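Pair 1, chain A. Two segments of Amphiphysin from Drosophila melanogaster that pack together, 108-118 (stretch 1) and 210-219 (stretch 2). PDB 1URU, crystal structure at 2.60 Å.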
# COMPACT_ATOMS: atom_id res chain seq x y z
N ASP A 108 5.41 3.54 13.13
CA ASP A 108 4.63 3.05 14.28
C ASP A 108 3.61 2.08 13.70
O ASP A 108 3.57 0.91 14.09
CB ASP A 108 3.87 4.14 15.08
CG ASP A 108 4.70 5.37 15.40
OD1 ASP A 108 5.94 5.24 15.42
OD2 ASP A 108 4.20 6.51 15.66
N PHE A 109 2.80 2.59 12.77
CA PHE A 109 1.74 1.86 12.09
C PHE A 109 2.22 0.46 11.71
O PHE A 109 1.65 -0.52 12.15
CB PHE A 109 1.25 2.65 10.87
CG PHE A 109 0.07 2.04 10.14
CD1 PHE A 109 -1.09 1.70 10.82
CD2 PHE A 109 0.13 1.81 8.76
CE1 PHE A 109 -2.18 1.12 10.14
CE2 PHE A 109 -0.94 1.25 8.08
CZ PHE A 109 -2.10 0.90 8.76
N ALA A 110 3.30 0.37 10.95
CA ALA A 110 3.78 -0.93 10.47
C ALA A 110 4.37 -1.82 11.58
O ALA A 110 4.37 -3.04 11.45
CB ALA A 110 4.80 -0.75 9.34
N HIS A 111 4.89 -1.20 12.65
CA HIS A 111 5.43 -1.92 13.81
C HIS A 111 4.25 -2.51 14.57
O HIS A 111 4.19 -3.72 14.82
CB HIS A 111 6.30 -0.97 14.69
CG HIS A 111 6.61 -1.47 16.09
ND1 HIS A 111 7.60 -2.38 16.36
CD2 HIS A 111 6.08 -1.12 17.29
CE1 HIS A 111 7.66 -2.60 17.67
NE2 HIS A 111 6.74 -1.85 18.25
N LYS A 112 3.30 -1.64 14.89
CA LYS A 112 2.12 -2.02 15.62
C LYS A 112 1.34 -3.13 14.89
O LYS A 112 0.79 -4.01 15.54
CB LYS A 112 1.23 -0.81 15.87
CG LYS A 112 1.80 0.28 16.80
CD LYS A 112 0.75 1.35 17.02
CE LYS A 112 1.21 2.57 17.83
NZ LYS A 112 0.60 3.87 17.27
N LEU A 113 1.33 -3.13 13.55
CA LEU A 113 0.59 -4.14 12.79
C LEU A 113 1.30 -5.49 12.89
O LEU A 113 0.69 -6.49 13.23
CB LEU A 113 0.41 -3.76 11.31
CG LEU A 113 -0.51 -2.62 10.89
CD1 LEU A 113 -0.48 -2.47 9.42
CD2 LEU A 113 -1.93 -2.83 11.34
N GLY A 114 2.60 -5.52 12.58
CA GLY A 114 3.37 -6.75 12.59
C GLY A 114 3.78 -7.29 13.94
O GLY A 114 4.38 -8.38 14.02
N ASP A 115 3.48 -6.54 15.01
CA ASP A 115 3.88 -6.90 16.36
C ASP A 115 2.67 -7.01 17.26
O ASP A 115 2.22 -8.12 17.56
CB ASP A 115 4.89 -5.89 16.91
CG ASP A 115 5.33 -6.21 18.33
OD1 ASP A 115 6.25 -5.54 18.85
OD2 ASP A 115 4.83 -7.12 19.00
N GLN A 116 2.13 -5.87 17.70
CA GLN A 116 0.97 -5.86 18.61
C GLN A 116 -0.26 -6.60 18.02
O GLN A 116 -0.90 -7.35 18.73
CB GLN A 116 0.59 -4.43 19.00
CG GLN A 116 1.38 -3.84 20.18
CD GLN A 116 2.86 -3.57 19.84
OE1 GLN A 116 3.18 -2.72 19.01
NE2 GLN A 116 3.75 -4.31 20.50
N VAL A 117 -0.57 -6.42 16.73
CA VAL A 117 -1.77 -7.01 16.14
C VAL A 117 -1.51 -8.41 15.67
O VAL A 117 -2.33 -9.30 15.88
CB VAL A 117 -2.32 -6.26 14.90
CG1 VAL A 117 -3.67 -6.84 14.50
CG2 VAL A 117 -2.46 -4.78 15.14
N LEU A 118 -0.37 -8.60 15.01
CA LEU A 118 -0.08 -9.83 14.28
C LEU A 118 0.23 -10.99 15.19
O LEU A 118 -0.30 -12.06 14.94
CB LEU A 118 1.09 -9.65 13.30
CG LEU A 118 1.60 -10.93 12.63
CD1 LEU A 118 0.57 -11.51 11.68
CD2 LEU A 118 2.88 -10.67 11.89
N THR A 210 -7.09 -3.60 19.06
CA THR A 210 -5.71 -3.23 18.73
C THR A 210 -5.59 -2.76 17.28
O THR A 210 -4.99 -1.72 17.01
CB THR A 210 -4.75 -4.42 18.92
OG1 THR A 210 -4.98 -5.05 20.18
CG2 THR A 210 -3.31 -3.97 19.00
N LEU A 211 -6.15 -3.53 16.35
CA LEU A 211 -6.05 -3.22 14.92
C LEU A 211 -6.72 -1.90 14.63
O LEU A 211 -6.15 -1.06 13.97
CB LEU A 211 -6.69 -4.31 14.04
CG LEU A 211 -6.84 -3.97 12.56
CD1 LEU A 211 -5.50 -3.69 11.92
CD2 LEU A 211 -7.56 -5.07 11.80
N PHE A 212 -7.93 -1.70 15.13
CA PHE A 212 -8.71 -0.53 14.74
C PHE A 212 -8.17 0.76 15.33
O PHE A 212 -8.28 1.80 14.71
CB PHE A 212 -10.18 -0.73 15.09
CG PHE A 212 -10.86 -1.74 14.21
CD1 PHE A 212 -12.04 -2.34 14.62
CD2 PHE A 212 -10.33 -2.09 12.96
CE1 PHE A 212 -12.69 -3.27 13.80
CE2 PHE A 212 -10.96 -3.01 12.14
CZ PHE A 212 -12.16 -3.61 12.57
N ALA A 213 -7.58 0.66 16.51
CA ALA A 213 -6.93 1.76 17.20
C ALA A 213 -5.62 2.15 16.52
O ALA A 213 -5.21 3.32 16.53
CB ALA A 213 -6.65 1.34 18.64
N THR A 214 -4.92 1.15 15.99
CA THR A 214 -3.65 1.36 15.33
C THR A 214 -3.92 2.14 14.07
O THR A 214 -3.22 3.12 13.78
CB THR A 214 -3.02 -0.01 15.00
OG1 THR A 214 -2.78 -0.71 16.22
CG2 THR A 214 -1.66 0.12 14.36
N GLU A 215 -4.96 1.69 13.36
CA GLU A 215 -5.43 2.34 12.15
C GLU A 215 -5.87 3.76 12.47
O GLU A 215 -5.46 4.70 11.82
CB GLU A 215 -6.58 1.55 11.53
CG GLU A 215 -6.22 0.15 11.06
CD GLU A 215 -5.75 0.09 9.61
OE1 GLU A 215 -5.28 1.09 9.06
OE2 GLU A 215 -5.84 -1.00 9.03
N GLN A 216 -6.69 3.91 13.49
CA GLN A 216 -7.24 5.22 13.85
C GLN A 216 -6.13 6.23 14.10
O GLN A 216 -6.13 7.31 13.54
CB GLN A 216 -8.15 5.11 15.10
CG GLN A 216 -8.09 6.26 16.14
CD GLN A 216 -8.62 7.57 15.61
OE1 GLN A 216 -9.68 7.62 14.99
NE2 GLN A 216 -7.88 8.64 15.86
N VAL A 217 -5.17 5.84 14.93
CA VAL A 217 -4.11 6.75 15.33
C VAL A 217 -3.29 7.15 14.10
O VAL A 217 -3.07 8.33 13.88
CB VAL A 217 -3.25 6.13 16.46
CG1 VAL A 217 -1.83 6.68 16.46
CG2 VAL A 217 -3.91 6.38 17.81
N PHE A 218 -2.86 6.16 13.31
CA PHE A 218 -2.09 6.40 12.07
C PHE A 218 -2.79 7.34 11.10
O PHE A 218 -2.18 8.26 10.56
CB PHE A 218 -1.82 5.08 11.36
CG PHE A 218 -1.39 5.23 9.94
CD1 PHE A 218 -0.12 5.67 9.62
CD2 PHE A 218 -2.26 4.91 8.90
CE1 PHE A 218 0.29 5.80 8.30
CE2 PHE A 218 -1.87 5.03 7.57
CZ PHE A 218 -0.59 5.48 7.27
N HIS A 219 -4.08 7.11 10.89
CA HIS A 219 -4.80 7.87 9.90
C HIS A 219 -5.07 9.30 10.36
O HIS A 219 -5.04 10.22 9.57
CB HIS A 219 -6.09 7.13 9.53
CG HIS A 219 -5.89 6.06 8.51
ND1 HIS A 219 -5.43 6.34 7.24
CD2 HIS A 219 -6.08 4.72 8.56
CE1 HIS A 219 -5.34 5.21 6.56
NE2 HIS A 219 -5.74 4.21 7.33
O HOH W 1 -0.64 3.46 14.33

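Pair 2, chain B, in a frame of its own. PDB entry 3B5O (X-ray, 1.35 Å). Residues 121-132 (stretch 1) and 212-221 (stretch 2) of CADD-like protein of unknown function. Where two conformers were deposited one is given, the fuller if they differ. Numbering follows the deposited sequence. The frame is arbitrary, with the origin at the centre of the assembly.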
# COMPACT_ATOMS: atom_id res chain seq x y z
N SER B 121 7.10 -0.49 12.19
CA SER B 121 6.25 -0.67 13.36
C SER B 121 5.44 0.61 13.63
O SER B 121 4.26 0.55 13.98
CB SER B 121 7.09 -1.08 14.57
OG SER B 121 6.27 -1.18 15.71
N LYS B 122 6.09 1.77 13.49
CA LYS B 122 5.40 3.03 13.67
C LYS B 122 4.28 3.20 12.65
O LYS B 122 3.18 3.64 13.00
CB LYS B 122 6.44 4.17 13.59
CG LYS B 122 5.91 5.58 13.63
CD LYS B 122 7.14 6.59 13.65
CE LYS B 122 6.83 8.03 13.45
NZ LYS B 122 6.36 8.29 12.09
N LEU B 123 4.55 2.83 11.40
CA LEU B 123 3.50 2.85 10.38
C LEU B 123 2.31 1.99 10.81
O LEU B 123 1.17 2.42 10.77
CB LEU B 123 4.03 2.30 9.06
CG LEU B 123 2.97 2.05 7.97
CD1 LEU B 123 2.41 3.36 7.42
CD2 LEU B 123 3.54 1.14 6.86
N LEU B 124 2.59 0.76 11.24
CA LEU B 124 1.49 -0.15 11.56
C LEU B 124 0.68 0.34 12.75
O LEU B 124 -0.54 0.23 12.76
CB LEU B 124 2.03 -1.55 11.79
CG LEU B 124 2.67 -2.22 10.57
CD1 LEU B 124 3.31 -3.55 10.99
CD2 LEU B 124 1.68 -2.41 9.43
N ARG B 125 1.34 0.94 13.74
CA ARG B 125 0.58 1.51 14.85
C ARG B 125 -0.26 2.69 14.41
O ARG B 125 -1.41 2.88 14.85
CB ARG B 125 1.50 1.89 15.97
CG ARG B 125 2.09 0.67 16.55
CD ARG B 125 2.07 0.70 18.02
NE ARG B 125 2.82 -0.41 18.52
CZ ARG B 125 2.31 -1.52 19.01
NH1 ARG B 125 0.99 -1.73 19.04
NH2 ARG B 125 3.16 -2.44 19.44
N THR B 126 0.33 3.53 13.56
CA THR B 126 -0.40 4.68 13.06
C THR B 126 -1.62 4.24 12.26
O THR B 126 -2.72 4.79 12.42
CB THR B 126 0.52 5.53 12.17
OG1 THR B 126 1.65 6.00 12.93
CG2 THR B 126 -0.24 6.74 11.58
N VAL B 127 -1.42 3.30 11.33
CA VAL B 127 -2.52 2.84 10.52
C VAL B 127 -3.65 2.24 11.37
O VAL B 127 -4.83 2.52 11.12
CB VAL B 127 -2.03 1.85 9.43
CG1 VAL B 127 -3.18 1.23 8.65
CG2 VAL B 127 -1.10 2.60 8.45
N LEU B 128 -3.32 1.47 12.39
CA LEU B 128 -4.37 0.89 13.22
C LEU B 128 -5.21 2.02 13.85
O LEU B 128 -6.44 1.91 13.94
CB LEU B 128 -3.81 -0.05 14.28
CG LEU B 128 -4.94 -0.63 15.17
CD1 LEU B 128 -5.92 -1.48 14.34
CD2 LEU B 128 -4.40 -1.37 16.34
N SER B 129 -4.56 3.10 14.27
CA SER B 129 -5.30 4.20 14.89
C SER B 129 -6.31 4.83 13.94
O SER B 129 -7.31 5.38 14.41
CB SER B 129 -4.34 5.26 15.44
OG SER B 129 -3.82 6.13 14.44
N LEU B 130 -6.07 4.73 12.64
CA LEU B 130 -7.00 5.22 11.63
C LEU B 130 -8.16 4.26 11.39
O LEU B 130 -9.29 4.68 11.15
CB LEU B 130 -6.29 5.42 10.29
CG LEU B 130 -4.99 6.19 10.28
CD1 LEU B 130 -4.53 6.36 8.81
CD2 LEU B 130 -5.12 7.52 10.96
N PHE B 131 -7.86 2.95 11.46
CA PHE B 131 -8.84 1.91 11.17
C PHE B 131 -9.76 1.61 12.36
O PHE B 131 -10.68 0.80 12.25
CB PHE B 131 -8.14 0.65 10.66
CG PHE B 131 -7.86 0.71 9.20
CD1 PHE B 131 -6.83 1.48 8.72
CD2 PHE B 131 -8.71 0.09 8.29
CE1 PHE B 131 -6.61 1.62 7.37
CE2 PHE B 131 -8.48 0.20 6.92
CZ PHE B 131 -7.42 0.97 6.47
N ASP B 132 -9.55 2.35 13.43
CA ASP B 132 -10.35 2.27 14.63
C ASP B 132 -11.37 3.39 14.75
O ASP B 132 -12.12 3.44 15.73
CB ASP B 132 -9.41 2.30 15.86
N ARG B 212 -6.56 11.39 3.73
CA ARG B 212 -5.40 12.22 3.97
C ARG B 212 -4.48 11.59 5.01
O ARG B 212 -3.26 11.55 4.86
CB ARG B 212 -5.86 13.59 4.48
CG ARG B 212 -4.75 14.51 4.90
CD ARG B 212 -3.96 15.00 3.73
NE ARG B 212 -4.71 16.03 3.03
CZ ARG B 212 -4.18 16.91 2.18
NH1 ARG B 212 -2.89 16.86 1.84
NH2 ARG B 212 -4.97 17.83 1.66
N ALA B 213 -5.08 11.10 6.11
CA ALA B 213 -4.28 10.55 7.19
C ALA B 213 -3.50 9.33 6.71
O ALA B 213 -2.34 9.13 7.08
CB ALA B 213 -5.14 10.18 8.39
N MSE B 214 -4.13 8.52 5.89
CA MSE B 214 -3.48 7.31 5.40
C MSE B 214 -2.32 7.62 4.47
O MSE B 214 -1.24 7.06 4.60
CB MSE B 214 -4.51 6.41 4.71
CG MSE B 214 -3.97 5.10 4.23
SE MSE B 214 -3.34 3.98 5.67
CE MSE B 214 -3.37 2.29 4.83
N ILE B 215 -2.55 8.49 3.49
CA ILE B 215 -1.47 8.83 2.55
C ILE B 215 -0.33 9.55 3.26
O ILE B 215 0.83 9.35 2.94
CB ILE B 215 -1.95 9.54 1.25
CG1 ILE B 215 -2.53 10.93 1.54
CG2 ILE B 215 -2.92 8.62 0.49
CD1 ILE B 215 -2.89 11.70 0.26
N ASP B 216 -0.65 10.37 4.26
CA ASP B 216 0.38 11.04 5.06
C ASP B 216 1.22 10.00 5.79
O ASP B 216 2.45 10.09 5.82
CB ASP B 216 -0.22 12.03 6.05
CG ASP B 216 -0.67 13.34 5.44
OD1 ASP B 216 -0.26 13.66 4.32
OD2 ASP B 216 -1.44 14.06 6.12
N ALA B 217 0.57 9.00 6.38
CA ALA B 217 1.29 7.97 7.14
C ALA B 217 2.19 7.16 6.22
O ALA B 217 3.35 6.82 6.57
CB ALA B 217 0.30 7.06 7.88
N MSE B 218 1.68 6.82 5.06
CA MSE B 218 2.47 6.03 4.10
C MSE B 218 3.66 6.83 3.61
O MSE B 218 4.77 6.30 3.47
CB MSE B 218 1.60 5.62 2.94
CG MSE B 218 0.52 4.61 3.30
SE MSE B 218 -0.70 4.23 1.87
CE MSE B 218 0.47 3.21 0.76
N GLN B 219 3.46 8.12 3.34
CA GLN B 219 4.57 8.95 2.91
C GLN B 219 5.68 9.07 3.95
O GLN B 219 6.87 8.95 3.64
CB GLN B 219 4.09 10.32 2.43
CG GLN B 219 5.26 11.28 2.19
CD GLN B 219 4.99 12.31 1.15
OE1 GLN B 219 4.70 11.98 0.01
NE2 GLN B 219 5.13 13.58 1.53
N VAL B 220 5.27 9.32 5.19
CA VAL B 220 6.21 9.37 6.30
C VAL B 220 7.03 8.08 6.39
O VAL B 220 8.23 8.12 6.56
CB VAL B 220 5.48 9.71 7.63
CG1 VAL B 220 6.33 9.32 8.84
CG2 VAL B 220 5.12 11.22 7.66
N TRP B 221 6.38 6.94 6.22
CA TRP B 221 7.06 5.64 6.23
C TRP B 221 8.10 5.53 5.15
O TRP B 221 9.24 5.13 5.42
CB TRP B 221 6.03 4.53 6.12
CG TRP B 221 6.54 3.14 6.01
CD1 TRP B 221 7.29 2.46 6.92
CD2 TRP B 221 6.23 2.23 4.96
NE1 TRP B 221 7.50 1.19 6.47
CE2 TRP B 221 6.83 1.00 5.29
CE3 TRP B 221 5.47 2.33 3.79
CZ2 TRP B 221 6.69 -0.13 4.49
CZ3 TRP B 221 5.33 1.23 2.99
CH2 TRP B 221 5.95 -0.00 3.34

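What backbone arrangement do the two pairs share? In each, two helices far apart in the chain run nearly antiparallel, with axes 161° apart in pair 1 and 175° in pair 2, and closest approaches of 9.5 and 9.7 Å. Fourteen central residues superpose at 0.3 Å. The match loosens toward the C-terminal end of the first stretch: pair 1 has a wider pi-type turn at 113-117, so that Q116(A) has no counterpart, and V117(A) falls on L130(B) with the CA atoms 1.6 Å apart.

How is the matched aromatic position of the second helix covered? F218(A) and W221(B) coincide, and facing them are F109(A) and L123(B). In pair 1 the two phenyl rings form an offset stack, their centroids 4.0 Å apart and their planes at 9°, so flat surface meets flat surface. In pair 2 a leucine methyl does the covering: L123(B) CD2 lies over the face of the W221(B) five-membered ring, 3.6 Å from its centroid, in a CH-pi contact. Both first-helix residues are t at chi1, and their side-chain centres fall within 0.8 Å of each other. The longer reach of the phenyl also brings F109(A) CZ to 3.2 Å from E215(A) OE1, which lies at the ring edge.

What fills the middle of the interface? T214(A) and A217(B) match, and both point toward the first helix. The threonine is a knob set among F109(A), K112(A), L113(A) and V117(A), with T214(A) CG2 3.4 Å from K112(A) CB. Its hydroxyl is satisfied within its own helix, T214(A) OG1 donating to T210(A) O at 2.6 Å. Pair 2 has the smaller side chain here, and the residue matching K112(A) is T126(B), whose CG2 lies 3.8 Å from A217(B) CB. This threonine likewise turns its hydroxyl to its own backbone, T126(B) OG1 donating to K122(B) O at 2.8 Å. Neither pair has a direct hydrogen bond between its helices, but in pair 1 a water links them, accepting from K112(A) NZ at 3.2 Å and donating to T214(A) O at 2.7 Å.

How is the remaining apolar end closed? In pair 1, L113(A) CD2 meets L211(A) CD1 at 3.7 Å, and V117(A) CG1 approaches L211(A) CB at 4.0 Å. The matched residues in pair 2 are the shorter V127(B) and the selenomethionine M214(B), and V127(B) CG2 lies 3.8 Å from M214(B) SE. L130(B), in the place of V117(A), sets its CD2 3.7 Å from A213(B) CB.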